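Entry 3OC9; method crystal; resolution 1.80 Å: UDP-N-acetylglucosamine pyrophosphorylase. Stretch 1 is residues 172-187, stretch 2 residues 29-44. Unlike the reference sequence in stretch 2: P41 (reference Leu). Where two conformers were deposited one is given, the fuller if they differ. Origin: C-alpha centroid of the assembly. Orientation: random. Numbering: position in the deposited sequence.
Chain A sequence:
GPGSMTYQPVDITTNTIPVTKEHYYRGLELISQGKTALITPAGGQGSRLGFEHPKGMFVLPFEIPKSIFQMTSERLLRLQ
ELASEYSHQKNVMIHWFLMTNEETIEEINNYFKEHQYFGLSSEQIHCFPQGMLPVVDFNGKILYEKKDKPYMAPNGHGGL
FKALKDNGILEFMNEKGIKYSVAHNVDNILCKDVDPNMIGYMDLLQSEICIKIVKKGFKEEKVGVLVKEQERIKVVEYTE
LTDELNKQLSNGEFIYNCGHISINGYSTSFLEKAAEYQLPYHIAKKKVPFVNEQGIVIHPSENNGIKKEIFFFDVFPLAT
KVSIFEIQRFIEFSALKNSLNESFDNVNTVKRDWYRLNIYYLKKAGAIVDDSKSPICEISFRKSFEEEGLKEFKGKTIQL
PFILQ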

# COMPACT_ATOMS: atom_id res chain seq x y z
N PHE A 172 17.54 14.09 2.29
CA PHE A 172 17.83 13.08 3.34
C PHE A 172 18.13 11.70 2.72
O PHE A 172 19.09 11.01 3.15
CB PHE A 172 16.64 13.00 4.32
CG PHE A 172 16.84 12.04 5.49
CD1 PHE A 172 17.57 12.42 6.61
CD2 PHE A 172 16.23 10.78 5.48
CE1 PHE A 172 17.73 11.55 7.71
CE2 PHE A 172 16.38 9.89 6.57
CZ PHE A 172 17.13 10.27 7.69
N MET A 173 17.34 11.28 1.72
CA MET A 173 17.64 10.02 1.02
C MET A 173 19.07 9.98 0.41
O MET A 173 19.79 8.97 0.56
CB MET A 173 16.58 9.69 -0.06
CG MET A 173 15.20 9.30 0.48
SD MET A 173 13.99 9.20 -0.90
CE MET A 173 12.57 8.43 -0.08
N ASN A 174 19.48 11.05 -0.26
CA ASN A 174 20.84 11.11 -0.83
C ASN A 174 21.93 11.05 0.25
O ASN A 174 22.93 10.35 0.09
CB ASN A 174 21.01 12.34 -1.76
CG ASN A 174 20.19 12.22 -3.07
OD1 ASN A 174 20.05 11.14 -3.63
ND2 ASN A 174 19.66 13.35 -3.54
N GLU A 175 21.72 11.76 1.36
CA GLU A 175 22.66 11.74 2.51
C GLU A 175 22.87 10.32 3.09
O GLU A 175 24.00 9.91 3.39
CB GLU A 175 22.14 12.70 3.59
CG GLU A 175 22.84 12.65 4.95
CD GLU A 175 22.22 13.61 5.98
OE1 GLU A 175 21.21 14.30 5.66
OE2 GLU A 175 22.76 13.69 7.11
N LYS A 176 21.76 9.57 3.21
CA LYS A 176 21.75 8.21 3.77
C LYS A 176 22.12 7.08 2.78
O LYS A 176 22.33 5.93 3.20
CB LYS A 176 20.37 7.91 4.41
CG LYS A 176 19.98 8.80 5.58
CD LYS A 176 20.71 8.38 6.86
CE LYS A 176 20.62 9.46 7.93
NZ LYS A 176 21.37 9.05 9.14
N GLY A 177 22.20 7.40 1.49
CA GLY A 177 22.48 6.40 0.44
C GLY A 177 21.27 5.56 -0.01
O GLY A 177 21.44 4.50 -0.63
N ILE A 178 20.06 6.02 0.32
CA ILE A 178 18.82 5.31 -0.08
C ILE A 178 18.59 5.38 -1.61
O ILE A 178 18.56 6.48 -2.21
CB ILE A 178 17.59 5.84 0.70
CG1 ILE A 178 17.74 5.52 2.20
CG2 ILE A 178 16.24 5.28 0.09
CD1 ILE A 178 16.73 6.25 3.12
N LYS A 179 18.47 4.20 -2.23
CA LYS A 179 18.37 4.07 -3.70
C LYS A 179 16.98 3.62 -4.20
O LYS A 179 16.60 3.95 -5.33
CB LYS A 179 19.43 3.09 -4.23
CG LYS A 179 20.91 3.46 -3.96
CD LYS A 179 21.33 4.70 -4.77
CE LYS A 179 22.82 5.01 -4.63
NZ LYS A 179 23.26 5.87 -5.77
N TYR A 180 16.27 2.83 -3.39
CA TYR A 180 14.94 2.28 -3.79
C TYR A 180 13.90 2.39 -2.66
O TYR A 180 14.22 2.08 -1.51
CB TYR A 180 15.08 0.79 -4.18
CG TYR A 180 15.97 0.52 -5.38
CD1 TYR A 180 15.57 0.88 -6.67
CD2 TYR A 180 17.23 -0.10 -5.23
CE1 TYR A 180 16.40 0.63 -7.80
CE2 TYR A 180 18.07 -0.34 -6.36
CZ TYR A 180 17.63 0.03 -7.63
OH TYR A 180 18.42 -0.19 -8.75
N SER A 181 12.67 2.82 -2.98
CA SER A 181 11.57 2.97 -1.98
C SER A 181 10.31 2.23 -2.47
O SER A 181 9.97 2.30 -3.67
CB SER A 181 11.23 4.47 -1.73
OG SER A 181 12.36 5.23 -1.24
N VAL A 182 9.63 1.51 -1.57
CA VAL A 182 8.31 0.90 -1.90
C VAL A 182 7.17 1.73 -1.30
O VAL A 182 7.13 1.94 -0.06
CB VAL A 182 8.20 -0.58 -1.40
CG1 VAL A 182 6.84 -1.18 -1.76
CG2 VAL A 182 9.32 -1.44 -1.97
N ALA A 183 6.27 2.22 -2.17
CA ALA A 183 5.08 3.00 -1.75
C ALA A 183 3.78 2.18 -1.87
O ALA A 183 3.48 1.65 -2.95
CB ALA A 183 4.96 4.30 -2.61
N HIS A 184 3.02 2.06 -0.78
CA HIS A 184 1.74 1.33 -0.86
C HIS A 184 0.58 1.92 -0.05
O HIS A 184 0.81 2.82 0.74
CB HIS A 184 1.95 -0.15 -0.54
CG HIS A 184 2.26 -0.45 0.90
ND1 HIS A 184 1.30 -0.47 1.89
CD2 HIS A 184 3.40 -0.89 1.48
CE1 HIS A 184 1.84 -0.85 3.03
NE2 HIS A 184 3.12 -1.13 2.80
N ASN A 185 -0.64 1.39 -0.22
CA ASN A 185 -1.83 1.91 0.49
C ASN A 185 -2.02 1.24 1.85
O ASN A 185 -1.59 0.10 2.04
CB ASN A 185 -3.09 1.76 -0.38
N VAL A 186 -2.66 1.94 2.79
CA VAL A 186 -2.80 1.47 4.18
C VAL A 186 -3.82 0.31 4.37
O VAL A 186 -3.79 -0.39 5.38
CB VAL A 186 -3.12 2.69 5.12
CG1 VAL A 186 -4.56 3.16 4.97
CG2 VAL A 186 -2.77 2.37 6.58
N ASP A 187 -4.67 0.08 3.37
CA ASP A 187 -5.81 -0.85 3.51
C ASP A 187 -5.47 -2.34 3.29
O ASP A 187 -6.24 -3.21 3.68
CB ASP A 187 -6.95 -0.42 2.56
CG ASP A 187 -7.54 0.96 2.90
OD1 ASP A 187 -7.23 1.52 3.97
OD2 ASP A 187 -8.33 1.49 2.09
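Stretch 2 (29-44) ELISQGKTALITPAGG

The contact is held first by backbone hydrogen bonds. K35 O receives two of them, from K179 N at 2.9 Å and Y180 N at 3.2 Å, so one carbonyl starts the pairing. The ladder then alternates as parallel strands require: A37 N to Y180 O at 3.1 Å, V182 N to A37 O at 3.1 Å, I39 N to V182 O at 2.9 Å, and H184 N to I39 O at 3.2 Å. Strand 36-41 thus runs in the same direction as the strand beginning at Y180, with the axes crossing at -22° and approaching to 4.7 Å. The register is Y180 with T36, S181 with A37, V182 with L38 and A183 with I39. A CA-H...O contact joins A183 CA to I39 O at 3.3 Å.

Each strand is entered by the same device. A helix ends in a Schellman motif, with G34 and G177 taking positive phi, which favours glycine; a water donates to both Q33 O and K176 O at 2.9 Å, tying the two helix ends together.

Packing follows the alternation. On the face that carries S181, A183, A37 and I39, I39 packs against two small residues: its CD1 lies 3.7 Å from S181 CB and its CB 4.1 Å from A183 CB; I178 CG2 reaches A37 CB at 4.0 Å. On the face of Y180, V182, T36 and L38, Y180 CE2 meets L30 CD1 of the preceding helix at 4.4 Å.

Beyond the ladder, T40 CG2 sits over one face of the H184 ring, 3.8 Å from its centroid, while H184 ND1 donates to N185 O at 2.9 Å. P41, which differs from the reference sequence, brings CD to 3.2 Å from H184 O. V186 points toward stretch 2, its CG1 4.1 Å from G43 CA, where a CB would be tight.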

# COMPACT_ATOMS: atom_id res chain seq x y z
N GLU A 29 20.84 -8.06 0.58
CA GLU A 29 22.11 -7.31 0.52
C GLU A 29 21.88 -5.79 0.49
O GLU A 29 22.51 -5.03 1.25
CB GLU A 29 22.96 -7.75 -0.68
CG GLU A 29 24.28 -6.96 -0.86
CD GLU A 29 25.32 -7.26 0.20
OE1 GLU A 29 25.28 -8.36 0.80
OE2 GLU A 29 26.20 -6.40 0.44
N LEU A 30 20.99 -5.33 -0.39
CA LEU A 30 20.66 -3.90 -0.48
C LEU A 30 20.02 -3.33 0.81
O LEU A 30 20.37 -2.20 1.22
CB LEU A 30 19.81 -3.62 -1.74
CG LEU A 30 20.57 -3.80 -3.07
CD1 LEU A 30 19.65 -3.90 -4.30
CD2 LEU A 30 21.63 -2.71 -3.28
N ILE A 31 19.12 -4.09 1.44
CA ILE A 31 18.53 -3.69 2.73
C ILE A 31 19.65 -3.56 3.80
O ILE A 31 19.71 -2.56 4.52
CB ILE A 31 17.44 -4.70 3.23
CG1 ILE A 31 16.17 -4.64 2.35
CG2 ILE A 31 17.08 -4.46 4.72
CD1 ILE A 31 15.25 -5.87 2.50
N SER A 32 20.55 -4.55 3.85
CA SER A 32 21.69 -4.55 4.81
C SER A 32 22.65 -3.35 4.66
O SER A 32 23.27 -2.92 5.66
CB SER A 32 22.46 -5.89 4.76
OG SER A 32 23.43 -5.88 3.70
N GLN A 33 22.78 -2.82 3.44
CA GLN A 33 23.66 -1.66 3.13
C GLN A 33 23.00 -0.29 3.40
O GLN A 33 23.62 0.75 3.15
CB GLN A 33 24.15 -1.74 1.67
CG GLN A 33 25.16 -2.87 1.40
CD GLN A 33 25.35 -3.17 -0.10
OE1 GLN A 33 24.61 -2.69 -0.96
NE2 GLN A 33 26.35 -3.99 -0.41
N GLY A 34 21.78 -0.31 3.92
CA GLY A 34 21.00 0.93 4.16
C GLY A 34 20.51 1.63 2.90
O GLY A 34 20.37 2.86 2.86
N LYS A 35 20.22 0.84 1.86
CA LYS A 35 19.84 1.42 0.56
C LYS A 35 18.33 1.37 0.24
O LYS A 35 17.96 1.64 -0.90
CB LYS A 35 20.66 0.78 -0.58
CG LYS A 35 22.20 1.02 -0.48
CD LYS A 35 22.94 0.39 -1.66
CE LYS A 35 24.44 0.68 -1.61
NZ LYS A 35 25.08 0.38 -2.93
N THR A 36 17.49 1.07 1.24
CA THR A 36 16.02 0.92 1.02
C THR A 36 15.14 1.73 2.00
O THR A 36 15.60 2.07 3.11
CB THR A 36 15.54 -0.59 1.08
OG1 THR A 36 15.57 -1.09 2.44
CG2 THR A 36 16.37 -1.49 0.15
N ALA A 37 13.89 2.00 1.61
CA ALA A 37 12.90 2.72 2.47
C ALA A 37 11.45 2.30 2.18
O ALA A 37 11.16 1.78 1.08
CB ALA A 37 13.05 4.27 2.28
N LEU A 38 10.56 2.56 3.15
CA LEU A 38 9.09 2.37 3.00
C LEU A 38 8.37 3.74 2.97
O LEU A 38 8.74 4.64 3.73
CB LEU A 38 8.53 1.53 4.18
CG LEU A 38 7.03 1.17 4.11
CD1 LEU A 38 6.75 0.17 2.94
CD2 LEU A 38 6.44 0.55 5.43
N ILE A 39 7.37 3.89 2.09
CA ILE A 39 6.53 5.12 2.03
C ILE A 39 5.05 4.74 2.15
O ILE A 39 4.58 3.93 1.34
CB ILE A 39 6.73 5.92 0.69
CG1 ILE A 39 8.20 6.39 0.51
CG2 ILE A 39 5.74 7.14 0.66
CD1 ILE A 39 8.55 6.96 -0.91
N THR A 40 4.32 5.27 3.15
CA THR A 40 2.85 5.01 3.24
C THR A 40 2.03 6.25 3.65
O THR A 40 2.57 7.18 4.26
CB THR A 40 2.49 3.86 4.23
OG1 THR A 40 2.91 4.22 5.54
CG2 THR A 40 3.16 2.48 3.84
N PRO A 41 0.72 6.27 3.35
CA PRO A 41 -0.15 7.29 4.00
C PRO A 41 -0.69 6.83 5.37
O PRO A 41 -0.85 5.62 5.61
CB PRO A 41 -1.30 7.45 3.01
CG PRO A 41 -1.38 6.09 2.27
CD PRO A 41 -0.06 5.35 2.48
N ALA A 42 -0.99 7.77 6.27
CA ALA A 42 -1.60 7.42 7.56
C ALA A 42 -3.05 6.99 7.38
O ALA A 42 -3.62 6.23 8.22
CB ALA A 42 -1.51 8.59 8.52
N GLY A 43 -3.64 7.48 6.28
CA GLY A 43 -4.98 7.13 5.84
C GLY A 43 -5.95 8.26 6.13
O GLY A 43 -5.68 9.12 6.97
N GLY A 44 -7.08 8.25 5.43
CA GLY A 44 -8.20 9.11 5.81
C GLY A 44 -8.77 8.59 7.12
O GLY A 44 -8.26 7.63 7.70
O HOH W 1 23.84 3.60 2.53